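Local structure of alpha-L-rhamnosidase (Aspergillus terreus, 6GSZ) at residues 180-185 / 207-212; 119-124 / 253-258; 132-137 / 227-232. The protein probably hydrolyses terminal non-reducing alpha-L-rhamnose residues in alpha-L-rhamnosides, as a calcium-binding, glycosylated glycosidase. All blocks are in the same frame, centred on the assembly; numbering follows the deposited sequence.

All three contacts belong to one beta-sandwich region of the chain. Contact 3 joins the two facing sheets of the sandwich. Contact 2 lies close by, with centres about 11 Å apart, and strands 132-140 and 252-254 are neighbours in one sheet. The backbone bond from Gln133 N to Ser254 O (2.8 Å) links these two contacts directly. Contact 1 lies about 15 Å from contact 3 and about 19 Å from contact 2, again between centres. It touches contact 3 where Ser210 OG meets Leu227 CD2 at 3.9 Å. None of the contacts includes a residue of the glucose pocket. Contact 1 instead reaches a glycan through Tyr180.

Contact 1. Residues 180-185 / 207-212; sequences YRHEYN and GWYSGR. With NAG (2-acetamido-2-deoxy-beta-D-glucopyranose), chain B.
His182 and Tyr209 are the residues whose backbones come nearest, and their CA atoms are still 10.3 Å apart, so the two segments meet through side chains. His182 lies on a strand. Tyr209 lies on a short, weakly bonded helical turn. Both side chains have CG anti to the backbone N (chi1 -170° for His182, -161° for Tyr209), and they are roughly perpendicular to each other. The closest atoms are His182 CE1 and Tyr209 CE2, 3.7 Å apart. The rings meet rim to rim, with planes at 45°, and neither lies over the other. This is a small buried van der Waals contact with no hydrogen bond across it. The imidazole is held from elsewhere: His182 NE2 is bonded to Ala153 O, which helps to fix the ring.

Within 180-185, Arg181 NH1 donates to Glu183 OE2 at 2.7 Å in a salt bridge. The carboxylate oxygen is met on its anti lone pair, close to the guanidinium plane. Arg181 NE has a second acidic partner, Asp497. Further back, Tyr180 OH lies 3.2 Å from C7 of an N-acetylglucosamine, and Tyr180 CE1 is 3.7 Å from its methyl C8. This sugar belongs to a glycan attached to the protein itself.

Strand 144-154 runs beside the aromatic pair, and its Leu154 touches both His182 and Tyr209. The His182 backbone is bonded to strand 301-302 through Ala302. Helix 488-503 packs against Tyr180, Arg181 and Glu183.

Contact 2. Residues 119-124 / 253-258; sequences SDRPTE and SSTGPI. With ACT (acetate ion), chain C.
Ser253 meets Ser119 across the contact through their hydroxyls: Ser119 OG donates to Ser253 OG at 2.7 Å. The Ser253 hydroxyl sits between its own backbone N and carbonyl carbon (chi1 62°), which turns it to Ser119. It is also bonded to Gly290 O. Ser119 OG in turn accepts from Arg121 N at 2.9 Å, which makes an ST turn where strand 116-119 ends.

The CB of Ser254 points away from 119-124. Its OG donates to Thr255 O at 2.7 Å, on a lone pair in the carbonyl plane.

Thr255 makes the apolar half of the contact. Its methyl CG2 lies over one face of the Arg121 guanidinium, off-centre, with CG2 3.4 Å from Arg121 NE. The arginine chain is extended from CG to NE and runs across the threonine. The polar atoms of Thr255 hold an acetate ion, probably from the crystallisation liquor. Thr255 N donates to acetate O at 3.0 Å, and Thr255 OG1 donates to acetate OXT at 2.7 Å. The acetate methyl lies at the guanidinium edge, 3.4 Å from Arg121 CD.

The acetate therefore turns its methyl, not its carboxylate, to Arg121. The arginine charge is paired with Glu124: Arg121 NH1 donates almost straight (179°) to Glu124 OE2 at 3.1 Å. OE2 lies in the guanidinium plane but is met from above the carboxylate plane. Glu124 OE1 is also bonded to His129 ND1, and OE2 to the backbone N of Arg130. The serine hydroxyls form a relay from Arg121 N to Gly290 O, which may polarise them, and it ties the 119-124 loop to Ser253 and Gly290.

Contact 3. Residues 132-137 / 227-232; sequences IQFRKE and LGLLSL
Ile132 faces Leu227 and Phe134 faces Leu229, with CA atoms 7.3 and 8.1 Å apart, and the two segments run in roughly the same direction. No hydrogen bond joins them. They belong to different sheets and meet mainly through apolar side chains.

At one end, Leu227 CD1 reaches Ile132 and lies 4.0 Å from Ile132 CG1. The same methyl is 3.9 Å from Ile132 N, so it packs on the backbone as well.

The Phe134 and Leu229 side chains lie alongside and point opposite ways. Leu229 CG is anti to its backbone N (chi1 172°), and its CD2 reaches Phe134 CB, at the root of the ring, at 3.8 Å. Leu229 CB stands over one ring face, 4.3 Å from the Phe134 centroid and 13° off the normal, in a CH-pi contact. Ile132 CG2 lies over the opposite face, 3.5 Å above the plane and nearer the rim than the centre. The ring is thus packed between a neighbour on its own strand and a leucine of the facing strand. Ile117 of strand 116-119 also touches both Phe134 and Leu229.

The CB of Arg135 points away from 227-232. Arg135 grips Glu137 end-on: NH1 and NH2 both donate to Glu137 OE2, each at 3.0 Å.

Strand 132-140 pairs with 196-205 and 252-254, while strand 228-237 pairs with 144-154 and 242-246. Buried aliphatic and aromatic side chains between two such facing sheets form the core of a beta-sandwich, consistent with the galactose-binding-like clan of this N-terminal region.

Contact 1. Residues 180-185 / 207-212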
loop_
_atom_site.group_PDB
_atom_site.type_symbol
_atom_site.label_atom_id
_atom_site.label_comp_id
_atom_site.label_asym_id
_atom_site.label_seq_id
_atom_site.Cartn_x
_atom_site.Cartn_y
_atom_site.Cartn_z
ATOM N N TYR A 180 -4.316 -19.488 4.874
ATOM C CA TYR A 180 -5.729 -19.112 4.834
ATOM C C TYR A 180 -6.171 -18.687 3.432
ATOM O O TYR A 180 -7.266 -19.047 3.000
ATOM C CB TYR A 180 -6.002 -17.981 5.819
ATOM C CG TYR A 180 -5.658 -18.317 7.236
ATOM C CD1 TYR A 180 -6.358 -19.309 7.898
ATOM C CD2 TYR A 180 -4.646 -17.657 7.916
ATOM C CE1 TYR A 180 -6.066 -19.629 9.205
ATOM C CE2 TYR A 180 -4.312 -18.016 9.213
ATOM C CZ TYR A 180 -5.054 -18.971 9.868
ATOM O OH TYR A 180 -4.773 -19.366 11.139
ATOM N N ARG A 181 -5.331 -17.926 2.747
ATOM C CA ARG A 181 -5.718 -17.271 1.484
ATOM C C ARG A 181 -4.463 -17.204 0.627
ATOM O O ARG A 181 -3.428 -16.747 1.110
ATOM C CB ARG A 181 -6.294 -15.881 1.760
ATOM C CG ARG A 181 -6.842 -15.162 0.533
ATOM C CD ARG A 181 -7.416 -13.810 0.882
ATOM N NE ARG A 181 -6.355 -12.883 1.263
ATOM C CZ ARG A 181 -5.630 -12.097 0.439
ATOM N NH1 ARG A 181 -6.019 -11.888 -0.834
ATOM N NH2 ARG A 181 -4.520 -11.522 0.937
ATOM N N HIS A 182 -4.601 -17.675 -0.609
ATOM C CA HIS A 182 -3.435 -17.736 -1.493
ATOM C C HIS A 182 -3.872 -17.228 -2.864
ATOM O O HIS A 182 -4.748 -17.822 -3.500
ATOM C CB HIS A 182 -2.901 -19.158 -1.536
ATOM C CG HIS A 182 -1.578 -19.382 -2.190
ATOM N ND1 HIS A 182 -0.664 -20.278 -1.671
ATOM C CD2 HIS A 182 -1.029 -18.828 -3.289
ATOM C CE1 HIS A 182 0.409 -20.249 -2.442
ATOM N NE2 HIS A 182 0.207 -19.419 -3.467
ATOM N N GLU A 183 -3.324 -16.070 -3.264
ATOM C CA GLU A 183 -3.818 -15.447 -4.504
ATOM C C GLU A 183 -3.277 -16.188 -5.718
ATOM O O GLU A 183 -2.143 -16.745 -5.684
ATOM C CB GLU A 183 -3.458 -13.963 -4.644
ATOM C CG GLU A 183 -4.319 -13.082 -3.748
ATOM C CD GLU A 183 -3.955 -11.619 -3.747
ATOM O OE1 GLU A 183 -3.262 -11.157 -4.678
ATOM O OE2 GLU A 183 -4.436 -10.891 -2.828
ATOM N N TYR A 184 -4.090 -16.260 -6.770
ATOM C CA TYR A 184 -3.651 -16.736 -8.070
ATOM C C TYR A 184 -3.998 -15.671 -9.103
ATOM O O TYR A 184 -4.915 -14.837 -8.887
ATOM C CB TYR A 184 -4.268 -18.082 -8.497
ATOM C CG TYR A 184 -5.723 -17.942 -8.853
ATOM C CD1 TYR A 184 -6.710 -17.972 -7.888
ATOM C CD2 TYR A 184 -6.094 -17.821 -10.169
ATOM C CE1 TYR A 184 -8.037 -17.744 -8.239
ATOM C CE2 TYR A 184 -7.413 -17.607 -10.530
ATOM C CZ TYR A 184 -8.387 -17.589 -9.561
ATOM O OH TYR A 184 -9.682 -17.385 -9.964
ATOM N N ASN A 185 -3.277 -15.633 -10.202
ATOM C CA ASN A 185 -3.394 -14.628 -11.236
ATOM C C ASN A 185 -3.996 -15.180 -12.516
ATOM O O ASN A 185 -3.833 -16.360 -12.818
ATOM C CB ASN A 185 -2.089 -13.895 -11.487
ATOM C CG ASN A 185 -1.501 -13.371 -10.196
ATOM O OD1 ASN A 185 -0.363 -13.710 -9.814
ATOM N ND2 ASN A 185 -2.284 -12.582 -9.473
ATOM N N GLY A 207 10.596 -16.664 -2.631
ATOM C CA GLY A 207 9.817 -15.565 -2.088
ATOM C C GLY A 207 9.673 -15.640 -0.581
ATOM O O GLY A 207 10.613 -15.894 0.178
ATOM N N TRP A 208 8.489 -15.213 -0.141
ATOM C CA TRP A 208 8.068 -15.263 1.238
ATOM C C TRP A 208 7.625 -16.661 1.670
ATOM O O TRP A 208 7.617 -16.975 2.863
ATOM C CB TRP A 208 6.905 -14.264 1.445
ATOM C CG TRP A 208 7.232 -12.828 1.173
ATOM C CD1 TRP A 208 7.785 -11.937 2.047
ATOM C CD2 TRP A 208 7.024 -12.102 -0.053
ATOM N NE1 TRP A 208 7.900 -10.700 1.464
ATOM C CE2 TRP A 208 7.410 -10.766 0.189
ATOM C CE3 TRP A 208 6.462 -12.423 -1.294
ATOM C CZ2 TRP A 208 7.312 -9.780 -0.783
ATOM C CZ3 TRP A 208 6.333 -11.432 -2.248
ATOM C CH2 TRP A 208 6.738 -10.120 -1.985
ATOM N N TYR A 209 7.141 -17.469 0.700
ATOM C CA TYR A 209 6.548 -18.785 1.020
ATOM C C TYR A 209 7.563 -19.689 1.756
ATOM O O TYR A 209 7.245 -20.340 2.755
ATOM C CB TYR A 209 6.021 -19.441 -0.272
ATOM C CG TYR A 209 5.025 -20.548 -0.027
ATOM C CD1 TYR A 209 5.440 -21.857 0.205
ATOM C CD2 TYR A 209 3.675 -20.269 0.029
ATOM C CE1 TYR A 209 4.521 -22.856 0.485
ATOM C CE2 TYR A 209 2.756 -21.262 0.270
ATOM C CZ TYR A 209 3.171 -22.551 0.496
ATOM O OH TYR A 209 2.254 -23.519 0.792
ATOM N N SER A 210 8.788 -19.719 1.242
ATOM C CA SER A 210 9.856 -20.543 1.823
ATOM C C SER A 210 11.159 -19.784 2.100
ATOM O O SER A 210 12.080 -20.417 2.627
ATOM C CB SER A 210 10.113 -21.810 1.046
ATOM O OG SER A 210 10.519 -21.514 -0.273
ATOM N N GLY A 211 11.304 -18.515 1.714
ATOM C CA GLY A 211 12.501 -17.789 1.972
ATOM C C GLY A 211 12.727 -17.436 3.431
ATOM O O GLY A 211 11.864 -17.583 4.287
ATOM N N ARG A 212 13.915 -16.902 3.705
ATOM C CA ARG A 212 14.286 -16.439 5.047
ATOM C C ARG A 212 13.636 -15.063 5.312
ATOM O O ARG A 212 14.006 -14.098 4.689
ATOM C CB ARG A 212 15.803 -16.383 5.226
ATOM C CG ARG A 212 16.246 -16.119 6.657
ATOM C CD ARG A 212 17.775 -16.109 6.779
ATOM N NE ARG A 212 18.407 -15.086 5.959
ATOM C CZ ARG A 212 18.522 -13.790 6.272
ATOM N NH1 ARG A 212 18.203 -13.378 7.494
ATOM N NH2 ARG A 212 19.031 -12.958 5.357
HETATM C C1 NAG B . -2.963 -21.479 14.721
HETATM C C2 NAG B . -2.159 -22.039 13.537
HETATM C C3 NAG B . -1.306 -23.205 13.975
HETATM C C4 NAG B . -0.412 -22.839 15.134
HETATM C C5 NAG B . -1.284 -22.267 16.253
HETATM C C6 NAG B . -0.413 -21.738 17.382
HETATM C C7 NAG B . -2.875 -21.987 11.182
HETATM C C8 NAG B . -3.894 -22.512 10.202
HETATM N N2 NAG B . -3.010 -22.446 12.454
HETATM O O3 NAG B . -0.513 -23.624 12.873
HETATM O O4 NAG B . 0.219 -24.044 15.552
HETATM O O5 NAG B . -2.010 -21.143 15.725
HETATM O O6 NAG B . 0.621 -20.843 16.854
HETATM O O7 NAG B . -1.994 -21.176 10.862
#

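Contact 2. Residues 119-124 / 253-258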
loop_
_atom_site.group_PDB
_atom_site.type_symbol
_atom_site.label_atom_id
_atom_site.label_comp_id
_atom_site.label_asym_id
_atom_site.label_seq_id
_atom_site.Cartn_x
_atom_site.Cartn_y
_atom_site.Cartn_z
ATOM N N SER A 119 9.726 -30.137 -8.507
ATOM C CA SER A 119 10.804 -30.902 -9.152
ATOM C C SER A 119 11.133 -32.208 -8.424
ATOM O O SER A 119 11.096 -32.294 -7.205
ATOM C CB SER A 119 12.053 -30.037 -9.233
ATOM O OG SER A 119 13.100 -30.705 -9.885
ATOM N N ASP A 120 11.564 -33.191 -9.225
ATOM C CA ASP A 120 12.197 -34.368 -8.675
ATOM C C ASP A 120 13.569 -34.056 -8.075
ATOM O O ASP A 120 14.131 -34.910 -7.383
ATOM C CB ASP A 120 12.292 -35.453 -9.738
ATOM C CG ASP A 120 11.044 -36.324 -9.885
ATOM O OD1 ASP A 120 10.078 -36.175 -9.083
ATOM O OD2 ASP A 120 11.052 -37.205 -10.764
ATOM N N ARG A 121 14.130 -32.881 -8.341
ATOM C CA ARG A 121 15.353 -32.476 -7.623
ATOM C C ARG A 121 15.030 -32.336 -6.146
ATOM O O ARG A 121 14.056 -31.696 -5.807
ATOM C CB ARG A 121 15.863 -31.156 -8.160
ATOM C CG ARG A 121 17.164 -30.657 -7.574
ATOM C CD ARG A 121 17.498 -29.305 -8.174
ATOM N NE ARG A 121 18.757 -28.716 -7.752
ATOM C CZ ARG A 121 18.906 -27.821 -6.794
ATOM N NH1 ARG A 121 17.879 -27.456 -6.035
ATOM N NH2 ARG A 121 20.116 -27.308 -6.591
ATOM N N PRO A 122 15.823 -32.875 -5.212
ATOM C CA PRO A 122 15.499 -32.723 -3.800
ATOM C C PRO A 122 15.571 -31.258 -3.362
ATOM O O PRO A 122 16.434 -30.519 -3.800
ATOM C CB PRO A 122 16.546 -33.558 -3.041
ATOM C CG PRO A 122 17.527 -33.976 -4.046
ATOM C CD PRO A 122 17.011 -33.707 -5.429
ATOM N N THR A 123 14.644 -30.860 -2.480
ATOM C CA THR A 123 14.704 -29.513 -1.925
ATOM C C THR A 123 15.932 -29.408 -0.987
ATOM O O THR A 123 16.388 -30.378 -0.351
ATOM C CB THR A 123 13.408 -29.144 -1.224
ATOM O OG1 THR A 123 13.363 -27.720 -1.161
ATOM C CG2 THR A 123 13.268 -29.747 0.152
ATOM N N GLU A 124 16.463 -28.202 -0.878
ATOM C CA GLU A 124 17.570 -27.946 -0.014
ATOM C C GLU A 124 17.124 -28.026 1.451
ATOM O O GLU A 124 15.995 -27.593 1.812
ATOM C CB GLU A 124 18.155 -26.559 -0.263
ATOM C CG GLU A 124 18.702 -26.352 -1.666
ATOM C CD GLU A 124 17.748 -25.887 -2.755
ATOM O OE1 GLU A 124 16.497 -25.984 -2.553
ATOM O OE2 GLU A 124 18.280 -25.390 -3.806
ATOM N N SER A 253 11.523 -30.459 -15.230
ATOM C CA SER A 253 12.090 -29.408 -14.393
ATOM C C SER A 253 13.616 -29.413 -14.442
ATOM O O SER A 253 14.281 -30.424 -14.753
ATOM C CB SER A 253 11.627 -29.560 -12.946
ATOM O OG SER A 253 12.077 -30.792 -12.406
ATOM N N SER A 254 14.217 -28.286 -14.135
ATOM C CA SER A 254 15.694 -28.129 -14.097
ATOM C C SER A 254 16.032 -26.860 -13.339
ATOM O O SER A 254 15.259 -25.895 -13.365
ATOM C CB SER A 254 16.221 -27.989 -15.502
ATOM O OG SER A 254 17.618 -27.833 -15.525
ATOM N N THR A 255 17.207 -26.783 -12.733
ATOM C CA THR A 255 17.776 -25.537 -12.373
ATOM C C THR A 255 18.167 -24.761 -13.627
ATOM O O THR A 255 18.248 -25.315 -14.729
ATOM C CB THR A 255 18.993 -25.716 -11.465
ATOM O OG1 THR A 255 19.949 -26.504 -12.187
ATOM C CG2 THR A 255 18.607 -26.325 -10.141
ATOM N N GLY A 256 18.421 -23.465 -13.437
ATOM C CA GLY A 256 18.822 -22.607 -14.516
ATOM C C GLY A 256 19.855 -21.584 -14.065
ATOM O O GLY A 256 20.583 -21.819 -13.104
ATOM N N PRO A 257 19.943 -20.419 -14.739
ATOM C CA PRO A 257 20.989 -19.468 -14.406
ATOM C C PRO A 257 20.875 -18.828 -13.022
ATOM O O PRO A 257 21.879 -18.306 -12.502
ATOM C CB PRO A 257 20.897 -18.418 -15.521
ATOM C CG PRO A 257 19.420 -18.488 -15.959
ATOM C CD PRO A 257 19.083 -19.965 -15.838
ATOM N N ILE A 258 19.657 -18.781 -12.461
ATOM C CA ILE A 258 19.584 -18.211 -11.115
ATOM C C ILE A 258 20.127 -19.246 -10.133
ATOM O O ILE A 258 19.527 -20.305 -9.958
ATOM C CB ILE A 258 18.169 -17.723 -10.737
ATOM C CG1 ILE A 258 17.520 -16.821 -11.793
ATOM C CG2 ILE A 258 18.238 -17.030 -9.380
ATOM C CD1 ILE A 258 16.031 -16.632 -11.612
HETATM C C ACT C . 19.423 -29.767 -11.627
HETATM O O ACT C . 18.308 -29.540 -12.270
HETATM O OXT ACT C . 20.501 -29.089 -11.760
HETATM C CH3 ACT C . 19.546 -30.701 -10.519
#

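Contact 3. Residues 132-137 / 227-232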
loop_
_atom_site.group_PDB
_atom_site.type_symbol
_atom_site.label_atom_id
_atom_site.label_comp_id
_atom_site.label_asym_id
_atom_site.label_seq_id
_atom_site.Cartn_x
_atom_site.Cartn_y
_atom_site.Cartn_z
ATOM N N ILE A 132 13.594 -23.104 -9.598
ATOM C CA ILE A 132 13.345 -24.233 -10.458
ATOM C C ILE A 132 12.596 -23.779 -11.705
ATOM O O ILE A 132 11.619 -23.008 -11.582
ATOM C CB ILE A 132 12.560 -25.322 -9.716
ATOM C CG1 ILE A 132 13.364 -25.848 -8.525
ATOM C CG2 ILE A 132 12.083 -26.375 -10.689
ATOM C CD1 ILE A 132 14.559 -26.644 -8.881
ATOM N N GLN A 133 13.044 -24.205 -12.879
ATOM C CA GLN A 133 12.379 -24.060 -14.131
ATOM C C GLN A 133 11.475 -25.267 -14.340
ATOM O O GLN A 133 11.932 -26.395 -14.212
ATOM C CB GLN A 133 13.377 -23.918 -15.279
ATOM C CG GLN A 133 14.283 -22.690 -15.171
ATOM C CD GLN A 133 15.390 -22.642 -16.198
ATOM O OE1 GLN A 133 15.830 -21.583 -16.595
ATOM N NE2 GLN A 133 15.939 -23.794 -16.583
ATOM N N PHE A 134 10.234 -25.033 -14.747
ATOM C CA PHE A 134 9.259 -26.041 -15.063
ATOM C C PHE A 134 8.823 -25.833 -16.504
ATOM O O PHE A 134 8.621 -24.703 -16.920
ATOM C CB PHE A 134 8.016 -25.879 -14.196
ATOM C CG PHE A 134 8.216 -26.138 -12.724
ATOM C CD1 PHE A 134 8.025 -27.400 -12.192
ATOM C CD2 PHE A 134 8.539 -25.111 -11.847
ATOM C CE1 PHE A 134 8.218 -27.657 -10.840
ATOM C CE2 PHE A 134 8.731 -25.357 -10.488
ATOM C CZ PHE A 134 8.541 -26.627 -9.977
ATOM N N ARG A 135 8.696 -26.926 -17.278
ATOM C CA ARG A 135 8.282 -26.744 -18.643
ATOM C C ARG A 135 7.333 -27.860 -19.105
ATOM O O ARG A 135 7.347 -28.982 -18.618
ATOM C CB ARG A 135 9.473 -26.654 -19.605
ATOM C CG ARG A 135 10.143 -27.974 -19.946
ATOM C CD ARG A 135 11.390 -27.788 -20.812
ATOM N NE ARG A 135 11.162 -27.059 -22.040
ATOM C CZ ARG A 135 10.668 -27.537 -23.171
ATOM N NH1 ARG A 135 10.439 -28.847 -23.305
ATOM N NH2 ARG A 135 10.466 -26.691 -24.185
ATOM N N LYS A 136 6.537 -27.493 -20.106
ATOM C CA LYS A 136 5.543 -28.363 -20.741
ATOM C C LYS A 136 5.368 -27.922 -22.198
ATOM O O LYS A 136 5.289 -26.729 -22.495
ATOM C CB LYS A 136 4.229 -28.240 -19.956
ATOM C CG LYS A 136 3.008 -28.919 -20.563
ATOM C CD LYS A 136 3.013 -30.398 -20.512
ATOM C CE LYS A 136 1.631 -30.982 -20.731
ATOM N NZ LYS A 136 1.650 -32.457 -20.771
ATOM N N GLU A 137 5.307 -28.886 -23.105
ATOM C CA GLU A 137 4.912 -28.638 -24.493
ATOM C C GLU A 137 3.529 -29.247 -24.726
ATOM O O GLU A 137 3.135 -30.241 -24.062
ATOM C CB GLU A 137 5.926 -29.203 -25.490
ATOM C CG GLU A 137 7.314 -28.601 -25.315
ATOM C CD GLU A 137 8.342 -29.008 -26.364
ATOM O OE1 GLU A 137 7.918 -29.537 -27.417
ATOM O OE2 GLU A 137 9.559 -28.755 -26.148
ATOM N N LEU A 227 9.692 -25.592 -3.480
ATOM C CA LEU A 227 9.133 -24.732 -4.513
ATOM C C LEU A 227 8.067 -25.490 -5.309
ATOM O O LEU A 227 8.253 -26.632 -5.675
ATOM C CB LEU A 227 10.225 -24.263 -5.471
ATOM C CG LEU A 227 11.370 -23.496 -4.838
ATOM C CD1 LEU A 227 12.387 -23.042 -5.867
ATOM C CD2 LEU A 227 10.884 -22.332 -4.050
ATOM N N GLY A 228 6.920 -24.846 -5.540
ATOM C CA GLY A 228 5.806 -25.460 -6.215
ATOM C C GLY A 228 5.120 -24.542 -7.211
ATOM O O GLY A 228 5.141 -23.322 -7.034
ATOM N N LEU A 229 4.492 -25.142 -8.220
ATOM C CA LEU A 229 3.803 -24.402 -9.294
ATOM C C LEU A 229 2.391 -24.988 -9.445
ATOM O O LEU A 229 2.208 -26.197 -9.515
ATOM C CB LEU A 229 4.556 -24.633 -10.612
ATOM C CG LEU A 229 3.875 -24.098 -11.869
ATOM C CD1 LEU A 229 3.740 -22.589 -11.826
ATOM C CD2 LEU A 229 4.582 -24.564 -13.110
ATOM N N LEU A 230 1.384 -24.108 -9.535
ATOM C CA LEU A 230 0.040 -24.507 -9.962
ATOM C C LEU A 230 -0.304 -23.685 -11.202
ATOM O O LEU A 230 -0.273 -22.434 -11.136
ATOM C CB LEU A 230 -0.957 -24.213 -8.838
ATOM C CG LEU A 230 -2.429 -24.543 -9.169
ATOM C CD1 LEU A 230 -2.613 -26.058 -9.392
ATOM C CD2 LEU A 230 -3.357 -24.036 -8.071
ATOM N N SER A 231 -0.754 -24.341 -12.274
ATOM C CA SER A 231 -0.977 -23.667 -13.560
ATOM C C SER A 231 -2.123 -24.371 -14.297
ATOM O O SER A 231 -2.126 -25.589 -14.356
ATOM C CB SER A 231 0.312 -23.662 -14.363
ATOM O OG SER A 231 0.204 -22.967 -15.603
ATOM N N LEU A 232 -3.017 -23.613 -14.909
ATOM C CA LEU A 232 -3.972 -24.160 -15.844
ATOM C C LEU A 232 -4.059 -23.209 -17.036
ATOM O O LEU A 232 -4.419 -22.027 -16.855
ATOM C CB LEU A 232 -5.347 -24.326 -15.187
ATOM C CG LEU A 232 -6.420 -24.941 -16.097
ATOM C CD1 LEU A 232 -6.037 -26.380 -16.453
ATOM C CD2 LEU A 232 -7.816 -24.813 -15.457
#